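Local coordinates for putative oxidoreductase (Yersinia pestis, PDB 3KUX), which probably catalyses an NAD(P)-dependent oxidation or reduction of a substrate that has not been assigned, at residues A[134-139]-A[239-244]; A[235-240]-A[276-281]; A[248-253]-A[293-298]. All blocks are in the same frame, centred on the assembly; numbering follows the deposited sequence.

Contact 1 (A[134-139]-A[239-244]); sequences LTLKTL and ARYIVH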
loop_
_atom_site.group_PDB
_atom_site.type_symbol
_atom_site.label_atom_id
_atom_site.label_comp_id
_atom_site.label_asym_id
_atom_site.label_seq_id
_atom_site.Cartn_x
_atom_site.Cartn_y
_atom_site.Cartn_z
ATOM N N LEU A 134 -1.737 -7.356 9.719
ATOM C CA LEU A 134 -1.370 -8.755 9.881
ATOM C C LEU A 134 -2.070 -9.327 11.112
ATOM O O LEU A 134 -2.743 -10.363 11.040
ATOM C CB LEU A 134 0.149 -8.911 10.000
ATOM C CG LEU A 134 0.939 -8.613 8.721
ATOM C CD1 LEU A 134 2.437 -8.514 8.992
ATOM C CD2 LEU A 134 0.643 -9.649 7.649
ATOM N N THR A 135 -1.919 -8.636 12.237
ATOM C CA THR A 135 -2.501 -9.083 13.495
ATOM C C THR A 135 -3.984 -9.350 13.329
ATOM O O THR A 135 -4.500 -10.380 13.775
ATOM C CB THR A 135 -2.316 -8.037 14.592
ATOM O OG1 THR A 135 -0.918 -7.768 14.755
ATOM C CG2 THR A 135 -2.895 -8.540 15.898
ATOM N N LEU A 136 -4.660 -8.412 12.673
ATOM C CA LEU A 136 -6.093 -8.501 12.445
ATOM C C LEU A 136 -6.488 -9.713 11.598
ATOM O O LEU A 136 -7.379 -10.475 11.984
ATOM C CB LEU A 136 -6.596 -7.218 11.802
ATOM C CG LEU A 136 -8.089 -7.181 11.506
ATOM C CD1 LEU A 136 -8.885 -7.424 12.777
ATOM C CD2 LEU A 136 -8.447 -5.852 10.874
ATOM N N LYS A 137 -5.830 -9.892 10.451
ATOM C CA LYS A 137 -6.075 -11.064 9.600
ATOM C C LYS A 137 -6.077 -12.344 10.426
ATOM O O LYS A 137 -6.937 -13.207 10.256
ATOM C CB LYS A 137 -5.021 -11.178 8.497
ATOM C CG LYS A 137 -5.243 -10.258 7.306
ATOM C CD LYS A 137 -4.165 -10.451 6.241
ATOM C CE LYS A 137 -4.167 -11.873 5.710
ATOM N NZ LYS A 137 -3.166 -12.067 4.627
ATOM N N THR A 138 -5.106 -12.453 11.325
ATOM C CA THR A 138 -4.962 -13.629 12.170
ATOM C C THR A 138 -6.097 -13.748 13.182
ATOM O O THR A 138 -6.570 -14.849 13.471
ATOM C CB THR A 138 -3.613 -13.612 12.908
ATOM O OG1 THR A 138 -2.557 -13.394 11.964
ATOM C CG2 THR A 138 -3.376 -14.925 13.621
ATOM N N LEU A 139 -6.537 -12.616 13.721
ATOM C CA LEU A 139 -7.633 -12.617 14.690
ATOM C C LEU A 139 -8.950 -13.089 14.070
ATOM O O LEU A 139 -9.716 -13.825 14.695
ATOM C CB LEU A 139 -7.810 -11.229 15.306
ATOM C CG LEU A 139 -8.997 -11.065 16.257
ATOM C CD1 LEU A 139 -8.785 -11.876 17.523
ATOM C CD2 LEU A 139 -9.238 -9.596 16.584
ATOM N N ALA A 239 -8.482 5.689 17.333
ATOM C CA ALA A 239 -8.193 4.277 17.054
ATOM C C ALA A 239 -7.798 4.063 15.607
ATOM O O ALA A 239 -8.333 4.715 14.716
ATOM C CB ALA A 239 -9.390 3.414 17.393
ATOM N N ARG A 240 -6.859 3.150 15.377
ATOM C CA ARG A 240 -6.502 2.749 14.023
ATOM C C ARG A 240 -7.601 1.830 13.498
ATOM O O ARG A 240 -8.192 2.091 12.446
ATOM C CB ARG A 240 -5.139 2.047 14.008
ATOM C CG ARG A 240 -4.782 1.345 12.695
ATOM C CD ARG A 240 -4.352 2.324 11.599
ATOM N NE ARG A 240 -4.260 1.652 10.303
ATOM C CZ ARG A 240 -5.239 1.614 9.401
ATOM N NH1 ARG A 240 -6.393 2.223 9.631
ATOM N NH2 ARG A 240 -5.064 0.962 8.261
ATOM N N TYR A 241 -7.884 0.771 14.253
ATOM C CA TYR A 241 -8.960 -0.155 13.928
ATOM C C TYR A 241 -9.967 -0.261 15.066
ATOM O O TYR A 241 -9.597 -0.276 16.243
ATOM C CB TYR A 241 -8.424 -1.566 13.684
ATOM C CG TYR A 241 -7.563 -1.764 12.458
ATOM C CD1 TYR A 241 -7.847 -1.118 11.262
ATOM C CD2 TYR A 241 -6.489 -2.645 12.488
ATOM C CE1 TYR A 241 -7.061 -1.317 10.141
ATOM C CE2 TYR A 241 -5.701 -2.857 11.373
ATOM C CZ TYR A 241 -5.990 -2.192 10.205
ATOM O OH TYR A 241 -5.204 -2.402 9.102
ATOM N N ILE A 242 -11.239 -0.368 14.699
ATOM C CA ILE A 242 -12.304 -0.732 15.622
ATOM C C ILE A 242 -13.115 -1.831 14.947
ATOM O O ILE A 242 -13.689 -1.614 13.880
ATOM C CB ILE A 242 -13.223 0.461 15.922
ATOM C CG1 ILE A 242 -12.473 1.517 16.737
ATOM C CG2 ILE A 242 -14.478 0.002 16.657
ATOM C CD1 ILE A 242 -13.196 2.831 16.839
ATOM N N VAL A 243 -13.154 -3.013 15.550
ATOM C CA VAL A 243 -13.802 -4.154 14.915
ATOM C C VAL A 243 -14.800 -4.810 15.858
ATOM O O VAL A 243 -14.434 -5.246 16.947
ATOM C CB VAL A 243 -12.761 -5.201 14.477
ATOM C CG1 VAL A 243 -13.403 -6.266 13.619
ATOM C CG2 VAL A 243 -11.621 -4.534 13.730
ATOM N N HIS A 244 -16.060 -4.884 15.443
ATOM C CA HIS A 244 -17.092 -5.507 16.270
ATOM C C HIS A 244 -17.596 -6.812 15.668
ATOM O O HIS A 244 -17.942 -6.875 14.488
ATOM C CB HIS A 244 -18.275 -4.558 16.499
ATOM C CG HIS A 244 -17.918 -3.308 17.246
ATOM N ND1 HIS A 244 -17.217 -3.324 18.434
ATOM C CD2 HIS A 244 -18.174 -2.005 16.976
ATOM C CE1 HIS A 244 -17.049 -2.082 18.857
ATOM N NE2 HIS A 244 -17.621 -1.265 17.991
#
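With CG of Leu136 trans to its backbone N (chi1 180°) and CG of Tyr241 swung beside its own backbone N (chi1 -67°), the leucine fork meets the tyrosine ring between helix 131-142 and strand 241-245. This is helix-on-sheet packing in the C-terminal alpha/beta domain, where the helix packs, with helix 176-192 beside it, on one face of the mixed sheet. Leu136 divides its two methyls between two strand residues. CD2 sits over one face of the Tyr241 ring in a CH-pi contact, 4.2 Å from the ring centroid and 18° off the ring normal, displaced toward the CD2-CE2 side. CD1 meets Val243 CG2 tip to tip, at 4.1 Å. The opposite face of the ring is covered by CG of Arg240, so the tyrosine lies between a leucine methyl and an arginine methylene. A classic beta bulge opposite Lys252 takes in both Arg240 and Tyr241, consistent with their consecutive side chains lying together. Phe151 of strand 148-156 and Leu191 of helix 176-192 also touch Leu136 in this buried layer. Tyr241 CE1 rests over a face of the Arg240 guanidinium, 3.4 Å above its plane and offset toward the rim.

Contact 2 (A[235-240]-A[276-281]); sequences AAETAR and DMRDGI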
loop_
_atom_site.group_PDB
_atom_site.type_symbol
_atom_site.label_atom_id
_atom_site.label_comp_id
_atom_site.label_asym_id
_atom_site.label_seq_id
_atom_site.Cartn_x
_atom_site.Cartn_y
_atom_site.Cartn_z
ATOM N N ALA A 235 -6.240 16.504 16.663
ATOM C CA ALA A 235 -5.225 16.683 17.692
ATOM C C ALA A 235 -5.096 15.437 18.564
ATOM O O ALA A 235 -3.988 14.986 18.867
ATOM C CB ALA A 235 -5.550 17.900 18.546
ATOM N N ALA A 236 -6.236 14.885 18.965
ATOM C CA ALA A 236 -6.246 13.691 19.806
ATOM C C ALA A 236 -6.112 12.418 18.976
ATOM O O ALA A 236 -6.745 12.264 17.931
ATOM C CB ALA A 236 -7.507 13.647 20.660
ATOM N N GLU A 237 -5.275 11.508 19.448
ATOM C CA GLU A 237 -5.079 10.233 18.784
ATOM C C GLU A 237 -6.384 9.433 18.816
ATOM O O GLU A 237 -7.011 9.307 19.868
ATOM C CB GLU A 237 -3.956 9.470 19.490
ATOM C CG GLU A 237 -3.440 8.256 18.747
ATOM C CD GLU A 237 -1.955 8.018 18.982
ATOM O OE1 GLU A 237 -1.428 8.491 20.015
ATOM O OE2 GLU A 237 -1.318 7.360 18.124
ATOM N N THR A 238 -6.800 8.913 17.666
ATOM C CA THR A 238 -7.970 8.041 17.603
ATOM C C THR A 238 -7.575 6.647 17.154
ATOM O O THR A 238 -6.476 6.446 16.640
ATOM C CB THR A 238 -9.006 8.555 16.614
ATOM O OG1 THR A 238 -8.421 8.605 15.309
ATOM C CG2 THR A 238 -9.482 9.934 17.014
ATOM N N ALA A 239 -8.482 5.689 17.333
ATOM C CA ALA A 239 -8.193 4.277 17.054
ATOM C C ALA A 239 -7.798 4.063 15.607
ATOM O O ALA A 239 -8.333 4.715 14.716
ATOM C CB ALA A 239 -9.390 3.414 17.393
ATOM N N ARG A 240 -6.859 3.150 15.377
ATOM C CA ARG A 240 -6.502 2.749 14.023
ATOM C C ARG A 240 -7.601 1.830 13.498
ATOM O O ARG A 240 -8.192 2.091 12.446
ATOM C CB ARG A 240 -5.139 2.047 14.008
ATOM C CG ARG A 240 -4.782 1.345 12.695
ATOM C CD ARG A 240 -4.352 2.324 11.599
ATOM N NE ARG A 240 -4.260 1.652 10.303
ATOM C CZ ARG A 240 -5.239 1.614 9.401
ATOM N NH1 ARG A 240 -6.393 2.223 9.631
ATOM N NH2 ARG A 240 -5.064 0.962 8.261
ATOM N N ASP A 276 5.763 -3.753 16.986
ATOM C CA ASP A 276 4.753 -2.780 17.345
ATOM C C ASP A 276 4.403 -3.003 18.807
ATOM O O ASP A 276 3.577 -3.850 19.137
ATOM C CB ASP A 276 3.519 -2.953 16.465
ATOM C CG ASP A 276 2.485 -1.864 16.685
ATOM O OD1 ASP A 276 2.577 -1.136 17.700
ATOM O OD2 ASP A 276 1.575 -1.743 15.837
HETATM N N MSE A 277 5.040 -2.239 19.683
HETATM C CA MSE A 277 4.856 -2.496 21.107
HETATM C C MSE A 277 3.582 -1.855 21.672
HETATM O O MSE A 277 3.361 -1.862 22.880
HETATM C CB MSE A 277 6.105 -2.116 21.912
HETATM C CG MSE A 277 7.383 -2.878 21.510
HETATM SE SE MSE A 277 7.283 -4.848 21.482
HETATM C CE MSE A 277 6.672 -5.157 23.307
ATOM N N ARG A 278 2.719 -1.363 20.789
ATOM C CA ARG A 278 1.456 -0.767 21.220
ATOM C C ARG A 278 0.253 -1.675 20.965
ATOM O O ARG A 278 -0.554 -1.415 20.075
ATOM C CB ARG A 278 1.237 0.586 20.542
ATOM C CG ARG A 278 0.075 1.347 21.122
ATOM C CD ARG A 278 0.076 2.787 20.684
ATOM N NE ARG A 278 -0.972 3.550 21.354
ATOM C CZ ARG A 278 -1.279 4.807 21.053
ATOM N NH1 ARG A 278 -0.616 5.432 20.088
ATOM N NH2 ARG A 278 -2.245 5.439 21.708
ATOM N N ASP A 279 0.132 -2.724 21.771
ATOM C CA ASP A 279 -0.891 -3.749 21.573
ATOM C C ASP A 279 -2.313 -3.230 21.642
ATOM O O ASP A 279 -2.616 -2.301 22.387
ATOM C CB ASP A 279 -0.714 -4.869 22.595
ATOM C CG ASP A 279 0.512 -5.722 22.315
ATOM O OD1 ASP A 279 1.064 -5.628 21.193
ATOM O OD2 ASP A 279 0.919 -6.487 23.217
ATOM N N GLY A 280 -3.186 -3.844 20.856
ATOM C CA GLY A 280 -4.605 -3.555 20.924
ATOM C C GLY A 280 -5.241 -4.444 21.970
ATOM O O GLY A 280 -4.557 -5.225 22.623
ATOM N N ILE A 281 -6.555 -4.339 22.120
ATOM C CA ILE A 281 -7.257 -5.042 23.184
ATOM C C ILE A 281 -8.451 -5.813 22.651
ATOM O O ILE A 281 -9.258 -5.275 21.890
ATOM C CB ILE A 281 -7.745 -4.050 24.255
ATOM C CG1 ILE A 281 -6.549 -3.514 25.045
ATOM C CG2 ILE A 281 -8.762 -4.707 25.175
ATOM C CD1 ILE A 281 -6.865 -2.297 25.871
#
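Glu237 and Arg278 approach from opposite directions and meet in one surface salt bridge, with Glu237 OE2 2.8 Å from Arg278 NH1. The hydrogen bond within it is weak, bent to 134° at the hydrogen. Carboxylate and guanidinium planes stand 85° apart, so the groups do not form the flat, two-pronged pairing of a bidentate bridge; OE2 takes NH1, while Glu237 OE1 lies at the guanidinium edge in its plane, 3.2 Å from Arg278 NH1. Arg278 gets there by an almost fully extended chain, its CG trans to the backbone N (chi1 -170°), whereas Glu237 bends at chi2. The close fit is confined to these charged ends: both residues are exposed, and the pair buries just 85 Å² in all, with solvent probably competing for the charges. The backbone at the base of the arginine has its own internal bond, an Asx turn in which Asp276 OD1 accepts from Arg278 N at 3.1 Å. Phe253 touches Arg278 beside the bridge. The bridge links two loops at one end of the strands: that between 224-231 and 241-245, and that leading into 280-285, with strand 248-252 lying between 241-245 and 280-285 in the sheet.

Contact 3 (A[248-253]-A[293-298]); sequences GSYIKF and KPLLTL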
loop_
_atom_site.group_PDB
_atom_site.type_symbol
_atom_site.label_atom_id
_atom_site.label_comp_id
_atom_site.label_asym_id
_atom_site.label_seq_id
_atom_site.Cartn_x
_atom_site.Cartn_y
_atom_site.Cartn_z
ATOM N N GLY A 248 -17.395 -10.444 20.228
ATOM C CA GLY A 248 -16.380 -9.579 20.804
ATOM C C GLY A 248 -15.936 -8.445 19.911
ATOM O O GLY A 248 -16.505 -8.212 18.844
ATOM N N SER A 249 -14.903 -7.740 20.352
ATOM C CA SER A 249 -14.419 -6.579 19.635
ATOM C C SER A 249 -12.905 -6.479 19.729
ATOM O O SER A 249 -12.279 -7.079 20.610
ATOM C CB SER A 249 -15.060 -5.305 20.196
ATOM O OG SER A 249 -16.480 -5.388 20.185
ATOM N N TYR A 250 -12.325 -5.717 18.807
ATOM C CA TYR A 250 -10.893 -5.444 18.801
ATOM C C TYR A 250 -10.675 -3.959 18.514
ATOM O O TYR A 250 -11.115 -3.454 17.483
ATOM C CB TYR A 250 -10.213 -6.302 17.739
ATOM C CG TYR A 250 -8.722 -6.094 17.578
ATOM C CD1 TYR A 250 -7.832 -6.474 18.577
ATOM C CD2 TYR A 250 -8.197 -5.555 16.407
ATOM C CE1 TYR A 250 -6.459 -6.303 18.422
ATOM C CE2 TYR A 250 -6.832 -5.379 16.246
ATOM C CZ TYR A 250 -5.969 -5.754 17.256
ATOM O OH TYR A 250 -4.615 -5.581 17.102
ATOM N N ILE A 251 -10.031 -3.254 19.440
ATOM C CA ILE A 251 -9.649 -1.869 19.203
ATOM C C ILE A 251 -8.126 -1.750 19.242
ATOM O O ILE A 251 -7.491 -2.174 20.212
ATOM C CB ILE A 251 -10.263 -0.891 20.247
ATOM C CG1 ILE A 251 -11.787 -0.832 20.127
ATOM C CG2 ILE A 251 -9.715 0.509 20.058
ATOM C CD1 ILE A 251 -12.507 -1.848 20.972
ATOM N N LYS A 252 -7.541 -1.180 18.190
ATOM C CA LYS A 252 -6.098 -0.946 18.176
ATOM C C LYS A 252 -5.716 0.504 17.893
ATOM O O LYS A 252 -6.296 1.147 17.012
ATOM C CB LYS A 252 -5.382 -1.862 17.173
ATOM C CG LYS A 252 -3.930 -1.437 16.949
ATOM C CD LYS A 252 -2.993 -2.617 16.763
ATOM C CE LYS A 252 -1.589 -2.292 17.275
ATOM N NZ LYS A 252 -1.078 -0.990 16.753
ATOM N N PHE A 253 -4.716 0.992 18.630
ATOM C CA PHE A 253 -4.177 2.342 18.447
ATOM C C PHE A 253 -2.770 2.358 17.842
ATOM O O PHE A 253 -2.057 1.358 17.864
ATOM C CB PHE A 253 -4.157 3.082 19.774
ATOM C CG PHE A 253 -5.477 3.658 20.163
ATOM C CD1 PHE A 253 -5.737 5.013 19.980
ATOM C CD2 PHE A 253 -6.463 2.854 20.717
ATOM C CE1 PHE A 253 -6.967 5.562 20.345
ATOM C CE2 PHE A 253 -7.690 3.391 21.085
ATOM C CZ PHE A 253 -7.943 4.750 20.898
ATOM N N LYS A 293 -8.503 -8.547 27.243
ATOM C CA LYS A 293 -7.056 -8.628 27.370
ATOM C C LYS A 293 -6.375 -8.115 26.114
ATOM O O LYS A 293 -7.002 -8.020 25.061
ATOM C CB LYS A 293 -6.605 -10.057 27.689
ATOM C CG LYS A 293 -7.393 -11.146 26.994
ATOM C CD LYS A 293 -6.757 -12.513 27.247
ATOM C CE LYS A 293 -5.396 -12.628 26.557
ATOM N NZ LYS A 293 -4.771 -13.968 26.733
ATOM N N PRO A 294 -5.089 -7.759 26.227
ATOM C CA PRO A 294 -4.328 -7.269 25.089
ATOM C C PRO A 294 -3.980 -8.395 24.133
ATOM O O PRO A 294 -3.637 -9.494 24.567
ATOM C CB PRO A 294 -3.053 -6.722 25.733
ATOM C CG PRO A 294 -2.912 -7.486 26.987
ATOM C CD PRO A 294 -4.306 -7.720 27.473
ATOM N N LEU A 295 -4.078 -8.121 22.838
ATOM C CA LEU A 295 -3.712 -9.090 21.822
ATOM C C LEU A 295 -2.325 -8.788 21.282
ATOM O O LEU A 295 -2.072 -7.703 20.761
ATOM C CB LEU A 295 -4.724 -9.073 20.682
ATOM C CG LEU A 295 -4.360 -9.904 19.455
ATOM C CD1 LEU A 295 -4.462 -11.380 19.774
ATOM C CD2 LEU A 295 -5.272 -9.542 18.301
ATOM N N LEU A 296 -1.428 -9.759 21.417
ATOM C CA LEU A 296 -0.059 -9.639 20.925
ATOM C C LEU A 296 -0.038 -9.192 19.467
ATOM O O LEU A 296 -0.575 -9.878 18.600
ATOM C CB LEU A 296 0.642 -10.987 21.054
ATOM C CG LEU A 296 2.085 -11.046 20.569
ATOM C CD1 LEU A 296 2.987 -10.311 21.558
ATOM C CD2 LEU A 296 2.525 -12.492 20.385
ATOM N N THR A 297 0.585 -8.050 19.199
ATOM C CA THR A 297 0.630 -7.499 17.844
ATOM C C THR A 297 1.771 -8.078 17.008
ATOM O O THR A 297 2.940 -7.903 17.343
ATOM C CB THR A 297 0.813 -5.969 17.876
ATOM O OG1 THR A 297 -0.259 -5.374 18.612
ATOM C CG2 THR A 297 0.830 -5.407 16.475
ATOM N N LEU A 298 1.443 -8.755 15.912
ATOM C CA LEU A 298 2.479 -9.225 15.003
ATOM C C LEU A 298 3.308 -8.052 14.479
ATOM O O LEU A 298 2.782 -6.956 14.266
ATOM C CB LEU A 298 1.867 -9.998 13.842
ATOM C CG LEU A 298 1.034 -11.205 14.275
ATOM C CD1 LEU A 298 0.521 -11.964 13.063
ATOM C CD2 LEU A 298 1.849 -12.109 15.180
HETATM O O HOH W 1 -2.831 -5.866 19.103
#
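One water joins three protein oxygens across this contact: it lies 2.7 Å from Tyr250 OH and donates to Leu295 O at 2.6 Å and to Thr297 OG1 at 2.7 Å. It sits at the edge of the Tyr250 ring, in its plane, and ties strand 248-252 to Leu295 and Thr297, on the chain running out of strand 290-295; strand 280-285 lies between the two in the mixed sheet. Next to it, Tyr250 and Leu295 cross at about a right angle. Leu295 CD2 comes within 3.5 Å of Tyr250 CE1, approaching the ring obliquely. Tyr250 carries CG trans to its backbone N (chi1 178°), which sends the phenol across toward the leucine, while Val282 on the intervening strand touches both residues. Farther along, the aliphatic part of Lys252 crosses Thr297, CE lying 3.6 Å from OG1. The lysine bends at chi2 and chi4, turning NZ back to donate to Phe253 O at 2.8 Å; NZ also pairs with Asp276. No direct hydrogen bond crosses between the two segments, so their polar link is the water, which gives the buried Tyr250 hydroxyl a polar partner and is a second partner for Thr297 OG1 beside Asp279.

The three contacts cluster in the C-terminal alpha/beta domain, around the antiparallel end of its mixed sheet. Contacts 1 and 3 have centres about 7 Å apart and meet through neighbouring strands 241-245 and 248-252: Arg240 N lies 2.6 Å from Lys252 O, and His244 ND1 2.8 Å from Ser249 OG, both probable hydrogen bonds. Contacts 1 and 2 share Ala239 and Arg240, their centres about 11 Å apart, passing from buried helix packing to exposed loop. Contacts 2 and 3, about 10 Å apart, are joined by the Asp276 OD2 to Lys252 NZ salt bridge, 2.9 Å long. With no ligand or active-site residue identified here, none can be tied to a catalytic site.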